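Local coordinates for amino acid adenylation domain-containing protein (Bacillus stratosphericus LAMA 585, PDB 6ULY) that probably selects a keto acid and activates it as the acyl adenylate, serving a module of a nonribosomal synthetase that makes depsipeptides, at residues Q74-H79 with R243-D248; T128-I133 with V153-T158; V395-E400 with I407-I412. All blocks are in the same frame, centred on the assembly; numbering follows the deposited sequence.

In the fold
Interactions 1 and 2 are neighbours. Interaction 1 joins two mixed sheets, the loop after strand 70-74 meeting the end of strand 240-243; interaction 2 stays at the edge of one, where the loops after strands 125-128 and 150-152 meet. Asp129 links them through the backbone nitrogens of Ser76 and Ser77. Interaction 3 lies across the chain's centre in an antiparallel hairpin, its centre about 38 Å and 47 Å from theirs. All three are partly buried. Interaction 1 uses weak amide bonds and a sulfate; interaction 2 crowds three acids round one backbone bond and one from a backbone N-H to a carboxylate; interaction 3 combines strand pairing with surface contacts near a second subunit.

Interaction 1 (Q74-H79 with R243-D248); sequences QFSSNH and RARTDD. With SO4 (sulfate ion), chain D.
Asn78 turns its amide into the end of strand 240-243 and meets Arg243 and Ala244 with both of its polar atoms. ND2 gives a weak hydrogen bond to Ala244 O at 3.0 Å, bent to 138°, and OD1 takes another weak one from Arg243 NH2 at 3.3 Å. The two side chains cross at about a right angle, with amide and guanidinium planes 83° apart. Arg243 NH2 also bonds to Met219 O, the stronger of its partners. Tyr34 of strand 31-35 packs against both side chains.

The charged part of the contact gathers round a sulfate, probably taken up from the crystallisation liquor. Arg245 grips it with two donors: NE bonds to the sulfate O2 at 3.0 Å and NH2 to O1, also at 3.0 Å, with O2 near the guanidinium plane, at its edge. From the other segment, the start of helix 78-91 supplies two backbone donors, Asn78 N to O2 and His79 N to O3, the latter at 2.8 Å. Ser77, the N-cap residue, has its OG anti to the backbone N (chi1 159°). This OG bonds to Ala80 N and lies 2.5 Å from sulfate O1, a separation too short for its exact value to be trusted.

A third kind of contact lies over a face of the Arg245 guanidinium. Ser76 O sits 3.1 Å above it, offset toward the rim and too poorly angled for a hydrogen bond, with Ser77 CA beside it on the same face.

An anion held by a helix N-terminus and an arginine would be stabilised by both, and here the sulfate also ties the segments together. Their direct polar bonds are weak, which suggests that the ion contributes appreciably to the contact in this crystal.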
loop_
_atom_site.group_PDB
_atom_site.type_symbol
_atom_site.label_atom_id
_atom_site.label_comp_id
_atom_site.label_asym_id
_atom_site.label_seq_id
_atom_site.Cartn_x
_atom_site.Cartn_y
_atom_site.Cartn_z
ATOM N N GLN A 74 6.251 12.645 20.822
ATOM C CA GLN A 74 4.795 12.834 20.838
ATOM C C GLN A 74 4.543 14.153 21.566
ATOM O O GLN A 74 4.312 14.172 22.777
ATOM C CB GLN A 74 4.087 11.662 21.506
ATOM C CG GLN A 74 4.004 10.418 20.638
ATOM C CD GLN A 74 3.020 10.577 19.498
ATOM O OE1 GLN A 74 1.851 10.213 19.623
ATOM N NE2 GLN A 74 3.485 11.129 18.382
ATOM N N PHE A 75 4.588 15.252 20.817
ATOM C CA PHE A 75 4.585 16.588 21.388
ATOM C C PHE A 75 3.418 17.408 20.863
ATOM O O PHE A 75 3.012 17.268 19.706
ATOM C CB PHE A 75 5.894 17.328 21.082
ATOM C CG PHE A 75 7.067 16.812 21.855
ATOM C CD1 PHE A 75 7.229 17.139 23.190
ATOM C CD2 PHE A 75 8.001 15.991 21.251
ATOM C CE1 PHE A 75 8.305 16.659 23.908
ATOM C CE2 PHE A 75 9.080 15.507 21.963
ATOM C CZ PHE A 75 9.234 15.840 23.291
ATOM N N SER A 76 2.880 18.253 21.745
ATOM C CA SER A 76 2.021 19.360 21.362
ATOM C C SER A 76 2.712 20.709 21.499
ATOM O O SER A 76 2.265 21.680 20.881
ATOM C CB SER A 76 0.746 19.368 22.216
ATOM O OG SER A 76 1.057 19.507 23.592
ATOM N N SER A 77 3.791 20.786 22.272
ATOM C CA SER A 77 4.499 22.034 22.519
ATOM C C SER A 77 5.727 22.119 21.622
ATOM O O SER A 77 6.584 21.230 21.653
ATOM C CB SER A 77 4.914 22.141 23.986
ATOM O OG SER A 77 5.981 23.064 24.127
ATOM N N ASN A 78 5.815 23.201 20.844
ATOM C CA ASN A 78 7.020 23.456 20.060
ATOM C C ASN A 78 8.240 23.600 20.959
ATOM O O ASN A 78 9.312 23.066 20.653
ATOM C CB ASN A 78 6.836 24.714 19.212
ATOM C CG ASN A 78 5.873 24.506 18.064
ATOM O OD1 ASN A 78 5.823 23.429 17.466
ATOM N ND2 ASN A 78 5.098 25.537 17.748
ATOM N N HIS A 79 8.098 24.324 22.073
ATOM C CA HIS A 79 9.224 24.532 22.977
ATOM C C HIS A 79 9.793 23.203 23.459
ATOM O O HIS A 79 11.007 22.971 23.399
ATOM C CB HIS A 79 8.784 25.392 24.164
ATOM C CG HIS A 79 9.828 25.536 25.225
ATOM N ND1 HIS A 79 10.764 26.549 25.217
ATOM C CD2 HIS A 79 10.085 24.797 26.331
ATOM C CE1 HIS A 79 11.549 26.429 26.273
ATOM N NE2 HIS A 79 11.159 25.373 26.964
ATOM N N ARG A 243 8.169 30.326 16.230
ATOM C CA ARG A 243 7.369 29.117 16.116
ATOM C C ARG A 243 5.969 29.381 16.650
ATOM O O ARG A 243 5.809 29.930 17.746
ATOM C CB ARG A 243 8.020 27.962 16.883
ATOM C CG ARG A 243 9.206 27.311 16.164
ATOM C CD ARG A 243 8.788 26.594 14.880
ATOM N NE ARG A 243 7.546 25.840 15.037
ATOM C CZ ARG A 243 6.999 25.079 14.093
ATOM N NH1 ARG A 243 7.583 24.947 12.907
ATOM N NH2 ARG A 243 5.861 24.445 14.342
ATOM N N ALA A 244 4.963 29.007 15.864
ATOM C CA ALA A 244 3.572 29.040 16.283
ATOM C C ALA A 244 2.992 27.633 16.233
ATOM O O ALA A 244 3.503 26.751 15.535
ATOM C CB ALA A 244 2.744 29.983 15.401
ATOM N N ARG A 245 1.919 27.427 16.990
ATOM C CA ARG A 245 1.243 26.140 16.992
ATOM C C ARG A 245 0.370 26.006 15.753
ATOM O O ARG A 245 -0.330 26.945 15.360
ATOM C CB ARG A 245 0.398 25.970 18.252
ATOM C CG ARG A 245 1.218 25.894 19.529
ATOM C CD ARG A 245 0.608 24.915 20.525
ATOM N NE ARG A 245 1.343 24.886 21.788
ATOM C CZ ARG A 245 1.063 24.073 22.803
ATOM N NH1 ARG A 245 0.061 23.210 22.713
ATOM N NH2 ARG A 245 1.789 24.123 23.914
ATOM N N THR A 246 0.434 24.830 15.128
ATOM C CA THR A 246 -0.370 24.574 13.938
ATOM C C THR A 246 -1.853 24.757 14.228
ATOM O O THR A 246 -2.587 25.338 13.420
ATOM C CB THR A 246 -0.103 23.160 13.427
ATOM O OG1 THR A 246 1.310 22.931 13.365
ATOM C CG2 THR A 246 -0.719 22.961 12.042
ATOM N N ASP A 247 -2.312 24.267 15.380
ATOM C CA ASP A 247 -3.722 24.393 15.730
ATOM C C ASP A 247 -4.172 25.847 15.690
ATOM O O ASP A 247 -5.278 26.149 15.224
ATOM C CB ASP A 247 -3.967 23.799 17.118
ATOM C CG ASP A 247 -3.419 22.391 17.253
ATOM O OD1 ASP A 247 -2.194 22.208 17.078
ATOM O OD2 ASP A 247 -4.211 21.469 17.535
ATOM N N ASP A 248 -3.323 26.765 16.165
ATOM C CA ASP A 248 -3.718 28.168 16.225
ATOM C C ASP A 248 -3.931 28.755 14.837
ATOM O O ASP A 248 -4.759 29.657 14.668
ATOM C CB ASP A 248 -2.675 28.989 16.987
ATOM C CG ASP A 248 -2.491 28.518 18.419
ATOM O OD1 ASP A 248 -1.377 28.679 18.963
ATOM O OD2 ASP A 248 -3.452 27.971 18.997
HETATM S S SO4 D . 4.824 26.112 22.784
HETATM O O1 SO4 D . 4.626 25.146 23.836
HETATM O O2 SO4 D . 4.218 25.664 21.556
HETATM O O3 SO4 D . 6.232 26.291 22.572
HETATM O O4 SO4 D . 4.253 27.368 23.143
#

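Interaction 2 (T128-I133 with V153-T158); sequences TDDSLI and VEPMLT
Where the neighbouring parallel strands 125-128 and 150-152 end, Thr128 and Val153 carry the sheet pairing one step further: Val153 N bonds to Thr128 O at 3.1 Å, nearly along the C=O axis. Just beyond, Glu154 reaches back to the start of helix 130-137. The bend at chi2 (89°) turns its CD toward the helix start, where OE1 accepts a hydrogen bond from Asp130 N at 3.3 Å, the donor standing 41° above the carboxylate plane.

Acids crowd round this bond. Asp130 and Glu154 approach tip to tip, their carboxylates only 22° from parallel, with Asp130 OD2 3.5 Å from Glu154 OE1 and 3.2 Å from Glu154 CB. Pro155 CD touches the same oxygen at 3.6 Å. On Asp129, OD1 lies 3.7 Å from Glu154 OE2 and is buried without a partner, whereas OD2 bonds to Ser76 N and Ser77 N. So many carboxylates together may raise the affinity of one for a proton.

Strand 125-128, the helices after it and strand 150-152 form a beta-alpha-beta crossover at the edge of a mostly parallel sheet, and the contact joins the two strand-end loops of that unit.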
loop_
_atom_site.group_PDB
_atom_site.type_symbol
_atom_site.label_atom_id
_atom_site.label_comp_id
_atom_site.label_asym_id
_atom_site.label_seq_id
_atom_site.Cartn_x
_atom_site.Cartn_y
_atom_site.Cartn_z
ATOM N N THR A 128 7.259 13.274 25.443
ATOM C CA THR A 128 6.043 14.032 25.187
ATOM C C THR A 128 5.980 15.228 26.131
ATOM O O THR A 128 6.956 15.560 26.812
ATOM C CB THR A 128 4.810 13.129 25.336
ATOM O OG1 THR A 128 3.621 13.929 25.324
ATOM C CG2 THR A 128 4.877 12.340 26.635
ATOM N N ASP A 129 4.817 15.875 26.155
ATOM C CA ASP A 129 4.523 17.034 26.982
ATOM C C ASP A 129 3.778 16.634 28.248
ATOM O O ASP A 129 3.187 15.556 28.340
ATOM C CB ASP A 129 3.656 18.031 26.215
ATOM C CG ASP A 129 4.378 18.651 25.068
ATOM O OD1 ASP A 129 5.588 18.907 25.217
ATOM O OD2 ASP A 129 3.739 18.883 24.022
ATOM N N ASP A 130 3.775 17.549 29.218
ATOM C CA ASP A 130 2.902 17.372 30.371
ATOM C C ASP A 130 1.437 17.388 29.952
ATOM O O ASP A 130 0.617 16.663 30.526
ATOM C CB ASP A 130 3.176 18.461 31.412
ATOM C CG ASP A 130 4.439 18.200 32.221
ATOM O OD1 ASP A 130 4.667 17.040 32.626
ATOM O OD2 ASP A 130 5.201 19.159 32.461
ATOM N N SER A 131 1.095 18.191 28.941
ATOM C CA SER A 131 -0.276 18.258 28.451
ATOM C C SER A 131 -0.711 16.996 27.710
ATOM O O SER A 131 -1.912 16.825 27.475
ATOM C CB SER A 131 -0.439 19.474 27.533
ATOM O OG SER A 131 0.231 19.276 26.300
ATOM N N LEU A 132 0.223 16.112 27.341
ATOM C CA LEU A 132 -0.103 14.889 26.620
ATOM C C LEU A 132 0.249 13.607 27.358
ATOM O O LEU A 132 -0.240 12.543 26.965
ATOM C CB LEU A 132 0.618 14.847 25.264
ATOM C CG LEU A 132 0.062 15.672 24.106
ATOM C CD1 LEU A 132 0.961 15.497 22.891
ATOM C CD2 LEU A 132 -1.365 15.269 23.773
ATOM N N ILE A 133 1.084 13.666 28.396
ATOM C CA ILE A 133 1.619 12.431 28.965
ATOM C C ILE A 133 0.501 11.540 29.484
ATOM O O ILE A 133 0.590 10.309 29.403
ATOM C CB ILE A 133 2.651 12.745 30.066
ATOM C CG1 ILE A 133 3.318 11.451 30.539
ATOM C CG2 ILE A 133 1.990 13.468 31.228
ATOM C CD1 ILE A 133 4.521 11.665 31.427
ATOM N N VAL A 153 8.984 16.203 29.043
ATOM C CA VAL A 153 10.190 17.000 28.856
ATOM C C VAL A 153 10.290 18.122 29.886
ATOM O O VAL A 153 11.369 18.371 30.430
ATOM C CB VAL A 153 10.222 17.548 27.418
ATOM C CG1 VAL A 153 11.198 18.707 27.303
ATOM C CG2 VAL A 153 10.589 16.442 26.440
ATOM N N GLU A 154 9.191 18.829 30.157
ATOM C CA GLU A 154 9.233 19.953 31.093
ATOM C C GLU A 154 9.884 19.591 32.422
ATOM O O GLU A 154 10.773 20.331 32.869
ATOM C CB GLU A 154 7.817 20.501 31.315
ATOM C CG GLU A 154 7.213 21.200 30.102
ATOM C CD GLU A 154 6.450 20.248 29.189
ATOM O OE1 GLU A 154 6.681 19.025 29.274
ATOM O OE2 GLU A 154 5.613 20.726 28.393
ATOM N N PRO A 155 9.523 18.493 33.086
ATOM C CA PRO A 155 10.254 18.102 34.301
ATOM C C PRO A 155 11.765 18.050 34.122
ATOM O O PRO A 155 12.504 18.343 35.070
ATOM C CB PRO A 155 9.685 16.712 34.614
ATOM C CG PRO A 155 8.337 16.698 33.984
ATOM C CD PRO A 155 8.455 17.535 32.747
ATOM N N MET A 156 12.248 17.677 32.932
ATOM C CA MET A 156 13.688 17.591 32.712
ATOM C C MET A 156 14.330 18.967 32.625
ATOM O O MET A 156 15.525 19.105 32.912
ATOM C CB MET A 156 13.979 16.796 31.438
ATOM C CG MET A 156 13.398 15.395 31.434
ATOM S SD MET A 156 13.664 14.489 29.893
ATOM C CE MET A 156 12.733 12.997 30.212
ATOM N N LEU A 157 13.564 19.991 32.240
ATOM C CA LEU A 157 14.121 21.332 32.121
ATOM C C LEU A 157 14.618 21.880 33.450
ATOM O O LEU A 157 15.321 22.897 33.457
ATOM C CB LEU A 157 13.081 22.293 31.537
ATOM C CG LEU A 157 12.991 22.388 30.013
ATOM C CD1 LEU A 157 11.937 23.407 29.613
ATOM C CD2 LEU A 157 14.336 22.758 29.399
ATOM N N THR A 158 14.278 21.239 34.567
ATOM C CA THR A 158 14.707 21.687 35.884
ATOM C C THR A 158 15.929 20.924 36.380
ATOM O O THR A 158 16.220 20.940 37.580
ATOM C CB THR A 158 13.560 21.550 36.887
ATOM O OG1 THR A 158 13.427 20.181 37.287
ATOM C CG2 THR A 158 12.247 22.021 36.276
#

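Interaction 3 (V395-E400 with I407-I412); sequences VNHQHE and IGRVQI. With SO4 (sulfate ion), chain K.
Val395 and Arg409 face each other as an antiparallel hydrogen-bonded pair, both side chains on the same face of the sheet. Arg409 N makes a short bond to Val395 O, modelled at 2.6 Å and 168°, and Val395 N returns a bond to Arg409 O at 3.0 Å. Val395 holds CG1 anti to its carbonyl carbon (chi1 -62°), while CG2 packs against Arg409 CB and, at 3.8 Å, Gln411 NE2. The valine and glutamine side chains cross at about a right angle. The amide of Gln411 is otherwise occupied, OE1 by Arg393 and NE2 by His439.

Beyond the pair the chain makes a type I turn from Asn396 to His399. Asn396 OD1 accepts Glu400 N, and more weakly Gln398 N, which holds the loop round the asparagine. The two histidines of the turn then meet different parts of strand 408-413. His397 lies side by side with Arg409 and points the same way, its ring plane 56° from the guanidinium and its CA over the guanidinium face; the ring is poorly ordered, so the 3.2 Å modelled between its CD2 and Arg409 NH2 is not firm. His399 instead presents a ring face to Gln411, with NE2 of the amide 4.3 Å above the ring centre.

A sulfate, probably from the crystallisation liquor, bridges the two segments: its O3 receives Arg409 NE at 3.0 Å and His399 NE2 at 3.2 Å. Lys112 of the second subunit also bonds to this ion, so the exposed end of the contact lies next to the second subunit of the assembly.

Strands 391-395 and 408-413, linked by the loop that starts with this turn, form a beta hairpin in a five-stranded antiparallel sheet, consistent with the beta subdomain of the large N-terminal part of ANL adenylation enzymes.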
loop_
_atom_site.group_PDB
_atom_site.type_symbol
_atom_site.label_atom_id
_atom_site.label_comp_id
_atom_site.label_asym_id
_atom_site.label_seq_id
_atom_site.Cartn_x
_atom_site.Cartn_y
_atom_site.Cartn_z
ATOM N N VAL A 395 11.981 10.319 -16.544
ATOM C CA VAL A 395 12.118 9.077 -17.295
ATOM C C VAL A 395 10.738 8.512 -17.606
ATOM O O VAL A 395 9.737 8.866 -16.980
ATOM C CB VAL A 395 12.959 8.027 -16.535
ATOM C CG1 VAL A 395 14.369 8.539 -16.312
ATOM C CG2 VAL A 395 12.300 7.668 -15.210
ATOM N N ASN A 396 10.700 7.601 -18.580
ATOM C CA ASN A 396 9.450 7.031 -19.051
ATOM C C ASN A 396 9.193 5.679 -18.383
ATOM O O ASN A 396 9.877 5.286 -17.432
ATOM C CB ASN A 396 9.460 6.914 -20.581
ATOM C CG ASN A 396 10.517 5.950 -21.099
ATOM O OD1 ASN A 396 11.069 5.138 -20.356
ATOM N ND2 ASN A 396 10.798 6.040 -22.393
ATOM N N HIS A 397 8.195 4.956 -18.900
ATOM C CA HIS A 397 7.787 3.684 -18.310
ATOM C C HIS A 397 8.974 2.748 -18.105
ATOM O O HIS A 397 9.047 2.039 -17.095
ATOM C CB HIS A 397 6.733 3.024 -19.206
ATOM C CG HIS A 397 5.769 2.142 -18.473
ATOM N ND1 HIS A 397 5.122 1.085 -19.077
ATOM C CD2 HIS A 397 5.328 2.169 -17.193
ATOM C CE1 HIS A 397 4.332 0.494 -18.199
ATOM N NE2 HIS A 397 4.439 1.132 -17.047
ATOM N N GLN A 398 9.914 2.731 -19.050
ATOM C CA GLN A 398 11.075 1.853 -18.983
ATOM C C GLN A 398 12.287 2.523 -18.347
ATOM O O GLN A 398 13.411 2.036 -18.514
ATOM C CB GLN A 398 11.442 1.349 -20.380
ATOM C CG GLN A 398 10.420 0.412 -20.989
ATOM C CD GLN A 398 10.950 -0.286 -22.221
ATOM O OE1 GLN A 398 12.133 -0.172 -22.550
ATOM N NE2 GLN A 398 10.080 -1.013 -22.913
ATOM N N HIS A 399 12.085 3.625 -17.625
ATOM C CA HIS A 399 13.167 4.321 -16.934
ATOM C C HIS A 399 14.224 4.833 -17.909
ATOM O O HIS A 399 15.400 4.970 -17.556
ATOM C CB HIS A 399 13.801 3.425 -15.867
ATOM C CG HIS A 399 12.887 3.116 -14.723
ATOM N ND1 HIS A 399 13.263 2.319 -13.663
ATOM C CD2 HIS A 399 11.615 3.505 -14.469
ATOM C CE1 HIS A 399 12.261 2.229 -12.806
ATOM N NE2 HIS A 399 11.249 2.940 -13.271
ATOM N N GLU A 400 13.809 5.125 -19.139
ATOM C CA GLU A 400 14.673 5.764 -20.120
ATOM C C GLU A 400 14.538 7.278 -20.028
ATOM O O GLU A 400 13.436 7.808 -19.853
ATOM C CB GLU A 400 14.320 5.295 -21.533
ATOM C CG GLU A 400 14.656 3.834 -21.805
ATOM C CD GLU A 400 14.085 3.333 -23.121
ATOM O OE1 GLU A 400 13.128 3.952 -23.636
ATOM O OE2 GLU A 400 14.594 2.315 -23.637
ATOM N N ILE A 407 6.117 14.779 -20.034
ATOM C CA ILE A 407 5.709 14.315 -18.714
ATOM C C ILE A 407 6.208 12.895 -18.498
ATOM O O ILE A 407 5.935 11.994 -19.299
ATOM C CB ILE A 407 4.184 14.394 -18.558
ATOM C CG1 ILE A 407 3.736 15.861 -18.533
ATOM C CG2 ILE A 407 3.752 13.666 -17.286
ATOM C CD1 ILE A 407 2.235 16.056 -18.479
ATOM N N GLY A 408 6.940 12.688 -17.407
ATOM C CA GLY A 408 7.428 11.371 -17.054
ATOM C C GLY A 408 7.635 11.225 -15.561
ATOM O O GLY A 408 7.130 12.033 -14.776
ATOM N N ARG A 409 8.381 10.201 -15.157
ATOM C CA ARG A 409 8.610 9.910 -13.748
ATOM C C ARG A 409 9.795 10.718 -13.236
ATOM O O ARG A 409 10.899 10.631 -13.787
ATOM C CB ARG A 409 8.853 8.415 -13.551
ATOM C CG ARG A 409 7.615 7.576 -13.774
ATOM C CD ARG A 409 7.931 6.268 -14.493
ATOM N NE ARG A 409 6.754 5.407 -14.560
ATOM C CZ ARG A 409 5.773 5.544 -15.448
ATOM N NH1 ARG A 409 5.824 6.510 -16.357
ATOM N NH2 ARG A 409 4.740 4.712 -15.427
ATOM N N VAL A 410 9.566 11.489 -12.174
ATOM C CA VAL A 410 10.601 12.340 -11.601
ATOM C C VAL A 410 11.535 11.489 -10.755
ATOM O O VAL A 410 11.089 10.705 -9.911
ATOM C CB VAL A 410 9.980 13.468 -10.758
ATOM C CG1 VAL A 410 11.073 14.385 -10.212
ATOM C CG2 VAL A 410 8.962 14.255 -11.570
ATOM N N GLN A 411 12.836 11.655 -10.965
ATOM C CA GLN A 411 13.839 10.972 -10.168
ATOM C C GLN A 411 14.855 11.988 -9.677
ATOM O O GLN A 411 15.113 12.998 -10.336
ATOM C CB GLN A 411 14.543 9.865 -10.969
ATOM C CG GLN A 411 13.637 8.698 -11.337
ATOM C CD GLN A 411 14.398 7.542 -11.968
ATOM O OE1 GLN A 411 15.507 7.718 -12.477
ATOM N NE2 GLN A 411 13.811 6.353 -11.926
ATOM N N ILE A 412 15.438 11.706 -8.515
ATOM C CA ILE A 412 16.321 12.643 -7.837
ATOM C C ILE A 412 17.631 11.951 -7.504
ATOM O O ILE A 412 17.633 10.854 -6.934
ATOM C CB ILE A 412 15.684 13.194 -6.546
ATOM C CG1 ILE A 412 14.309 13.800 -6.830
ATOM C CG2 ILE A 412 16.601 14.210 -5.907
ATOM C CD1 ILE A 412 14.345 14.998 -7.743
HETATM S S SO4 K . 7.775 2.593 -11.826
HETATM O O1 SO4 K . 8.902 1.891 -11.232
HETATM O O2 SO4 K . 6.999 1.687 -12.632
HETATM O O3 SO4 K . 8.231 3.682 -12.654
HETATM O O4 SO4 K . 6.956 3.118 -10.774
#